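Uncharacterized hypothetical protein (Bacteroides uniformis, PDB 4EIU) is of unknown function, a DUF3823 family protein whose N-terminal domain belongs to the transthyretin-like clan of beta-sandwich folds. Local coordinates at residues 31-35 and 75-79. Residues are numbered along the deposited sequence; the frame is centred on the assembly and turned at random. Where two conformers were deposited one is given.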
ATOM      1  N   SER A  31      -2.444  -7.274   6.977  1.00 40.77           N
ATOM      2  CA  SER A  31      -3.216  -7.922   5.902  0.50 41.06           C
ATOM      3  C   SER A  31      -3.626  -6.958   4.813  1.00 39.07           C
ATOM      4  O   SER A  31      -3.885  -7.376   3.695  1.00 41.01           O
ATOM      5  CB  SER A  31      -4.492  -8.591   6.464  0.50 44.01           C
ATOM      6  OG  SER A  31      -4.186  -9.558   7.456  0.50 39.24           O
ATOM      7  N   GLU A  32      -3.705  -5.659   5.156  1.00 40.43           N
ATOM      8  CA  GLU A  32      -4.107  -4.604   4.199  1.00 41.87           C
ATOM      9  C   GLU A  32      -2.906  -3.950   3.468  1.00 39.96           C
ATOM     10  O   GLU A  32      -3.041  -2.920   2.784  1.00 37.03           O
ATOM     11  CB  GLU A  32      -4.945  -3.536   4.882  1.00 43.32           C
ATOM     12  CG  GLU A  32      -6.102  -4.114   5.696  1.00 44.88           C
ATOM     13  CD  GLU A  32      -5.703  -4.601   7.095  1.00 49.60           C
ATOM     14  OE1 GLU A  32      -4.549  -4.392   7.562  1.00 47.53           O
ATOM     15  OE2 GLU A  32      -6.568  -5.237   7.721  1.00 54.13           O
ATOM     16  N   GLY A  33      -1.749  -4.567   3.589  1.00 35.54           N
ATOM     17  CA  GLY A  33      -0.524  -4.030   3.034  1.00 36.95           C
ATOM     18  C   GLY A  33      -0.223  -4.628   1.659  1.00 39.17           C
ATOM     19  O   GLY A  33      -1.120  -4.814   0.842  1.00 36.86           O
ATOM     20  N   ILE A  34       1.047  -4.972   1.418  1.00 34.45           N
ATOM     21  CA  ILE A  34       1.441  -5.571   0.131  1.00 34.78           C
ATOM     22  C   ILE A  34       1.689  -7.054   0.342  1.00 35.69           C
ATOM     23  O   ILE A  34       2.669  -7.456   1.017  1.00 35.53           O
ATOM     24  CB  ILE A  34       2.683  -4.916  -0.495  1.00 36.24           C
ATOM     25  CG1 ILE A  34       2.480  -3.430  -0.731  1.00 34.76           C
ATOM     26  CG2 ILE A  34       3.092  -5.687  -1.778  1.00 33.63           C
ATOM     27  CD1 ILE A  34       3.723  -2.681  -1.216  1.00 34.63           C
ATOM     28  N   ARG A  35       0.761  -7.835  -0.193  1.00 33.30           N
ATOM     29  CA  ARG A  35       0.732  -9.296  -0.098  1.00 34.08           C
ATOM     30  C   ARG A  35       1.649  -9.966  -1.084  1.00 35.34           C
ATOM     31  O   ARG A  35       1.676  -9.587  -2.257  1.00 38.17           O
ATOM     32  CB  ARG A  35      -0.692  -9.806  -0.276  1.00 35.51           C
ATOM     33  CG  ARG A  35      -0.931 -11.242   0.166  1.00 36.13           C
ATOM     34  CD  ARG A  35      -2.349 -11.679  -0.112  1.00 38.32           C
ATOM     35  NE  ARG A  35      -2.517 -11.875  -1.559  1.00 36.88           N
ATOM     36  CZ  ARG A  35      -3.647 -12.244  -2.151  1.00 41.27           C
ATOM     37  NH1 ARG A  35      -4.759 -12.469  -1.445  1.00 41.59           N
ATOM     38  NH2 ARG A  35      -3.670 -12.352  -3.478  1.00 39.94           N
ATOM     39  N   ILE A  75       2.403 -10.371  -6.306  1.00 36.28           N
ATOM     40  CA  ILE A  75       2.143  -9.394  -5.265  1.00 35.55           C
ATOM     41  C   ILE A  75       0.824  -8.642  -5.569  1.00 38.28           C
ATOM     42  O   ILE A  75       0.434  -8.527  -6.727  1.00 35.02           O
ATOM     43  CB  ILE A  75       3.319  -8.424  -5.051  1.00 36.03           C
ATOM     44  CG1 ILE A  75       3.560  -7.518  -6.291  1.00 37.73           C
ATOM     45  CG2 ILE A  75       4.598  -9.254  -4.661  1.00 33.60           C
ATOM     46  CD1 ILE A  75       4.532  -6.330  -6.107  1.00 34.69           C
ATOM     47  N   ASP A  76       0.120  -8.255  -4.522  1.00 34.47           N
ATOM     48  CA  ASP A  76      -1.089  -7.424  -4.604  1.00 34.46           C
ATOM     49  C   ASP A  76      -0.957  -6.305  -3.554  1.00 36.16           C
ATOM     50  O   ASP A  76      -0.368  -6.510  -2.465  1.00 34.78           O
ATOM     51  CB  ASP A  76      -2.294  -8.285  -4.253  1.00 35.33           C
ATOM     52  CG  ASP A  76      -2.591  -9.341  -5.302  1.00 39.70           C
ATOM     53  OD1 ASP A  76      -3.377  -9.087  -6.233  1.00 38.49           O
ATOM     54  OD2 ASP A  76      -2.084 -10.467  -5.166  1.00 36.96           O
ATOM     55  N   GLY A  77      -1.513  -5.136  -3.842  1.00 33.20           N
ATOM     56  CA  GLY A  77      -1.288  -4.017  -2.977  1.00 33.25           C
ATOM     57  C   GLY A  77      -2.056  -2.811  -3.439  1.00 34.53           C
ATOM     58  O   GLY A  77      -2.995  -2.981  -4.220  1.00 33.57           O
ATOM     59  N   PRO A  78      -1.651  -1.608  -2.971  1.00 36.13           N
ATOM     60  CA  PRO A  78      -2.252  -0.314  -3.374  1.00 33.10           C
ATOM     61  C   PRO A  78      -1.672   0.166  -4.713  1.00 33.31           C
ATOM     62  O   PRO A  78      -1.067   1.215  -4.807  1.00 35.13           O
ATOM     63  CB  PRO A  78      -1.881   0.600  -2.202  1.00 37.72           C
ATOM     64  CG  PRO A  78      -0.509   0.114  -1.815  1.00 37.55           C
ATOM     65  CD  PRO A  78      -0.627  -1.393  -1.931  1.00 35.93           C
ATOM     66  N   PHE A  79      -1.900  -0.663  -5.717  1.00 34.78           N
ATOM     67  CA  PHE A  79      -1.387  -0.491  -7.061  1.00 34.38           C
ATOM     68  C   PHE A  79      -2.219  -1.306  -8.059  1.00 34.09           C
ATOM     69  O   PHE A  79      -2.893  -2.279  -7.711  1.00 35.14           O
ATOM     70  CB  PHE A  79       0.123  -0.789  -7.156  1.00 33.07           C
ATOM     71  CG  PHE A  79       0.545  -2.124  -6.575  1.00 31.76           C
ATOM     72  CD1 PHE A  79       0.345  -3.293  -7.271  1.00 33.65           C
ATOM     73  CD2 PHE A  79       1.192  -2.175  -5.326  1.00 34.86           C
ATOM     74  CE1 PHE A  79       0.809  -4.509  -6.747  1.00 34.13           C
ATOM     75  CE2 PHE A  79       1.627  -3.389  -4.780  1.00 31.37           C
ATOM     76  CZ  PHE A  79       1.419  -4.541  -5.495  1.00 34.25           C
TER
HETATM   77  O   HOH W   1      -0.383 -11.665  -3.527  1.00 37.94           O
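Arg35 carries CG anti to its own N (chi1 -164°) and bends at chi3, while Asp76 sets CG beside its N; the two side chains therefore run alongside each other on one face of the sheet, so that NH2 of Arg35 comes over OD2 of Asp76. Arg35 NH2 donates to Asp76 OD2 at 3.0 Å in a salt bridge that is far from coplanar: guanidinium and carboxylate planes stand 82° apart, and OD2 is approached from above the carboxylate. A water in the guanidinium plane bridges the same pair, accepting from Arg35 NE at 2.9 Å and hydrogen-bonded to Asp76 OD2 at 2.6 Å. The backbones of the same two residues form an antiparallel hydrogen-bonded pair, Arg35 N to Asp76 O at 2.9 Å and Asp76 N to Arg35 O at 3.1 Å. A leucine in place of Arg35 would probably leave Asp76 OD2 without this charged mate, its salt bridge to Arg74 NE aside, and take from the bridging water its NE donor. On the apolar side, Ile34 places CG1 3.9 Å from Pro78 CD, and its CG2 meets the edge of the Phe79 ring at CE2, 4.1 Å away. Pro78 centres an inverse gamma turn, closed by a weak bond from Phe79 N to Gly77 O, which carries the chain out of the strand. The contact thus joins the start of strand 35-40 to the end of strand 69-76, neighbours inside the five-stranded antiparallel sheet, with strand 104-111 packing on Ile75 and Phe79 through Val111.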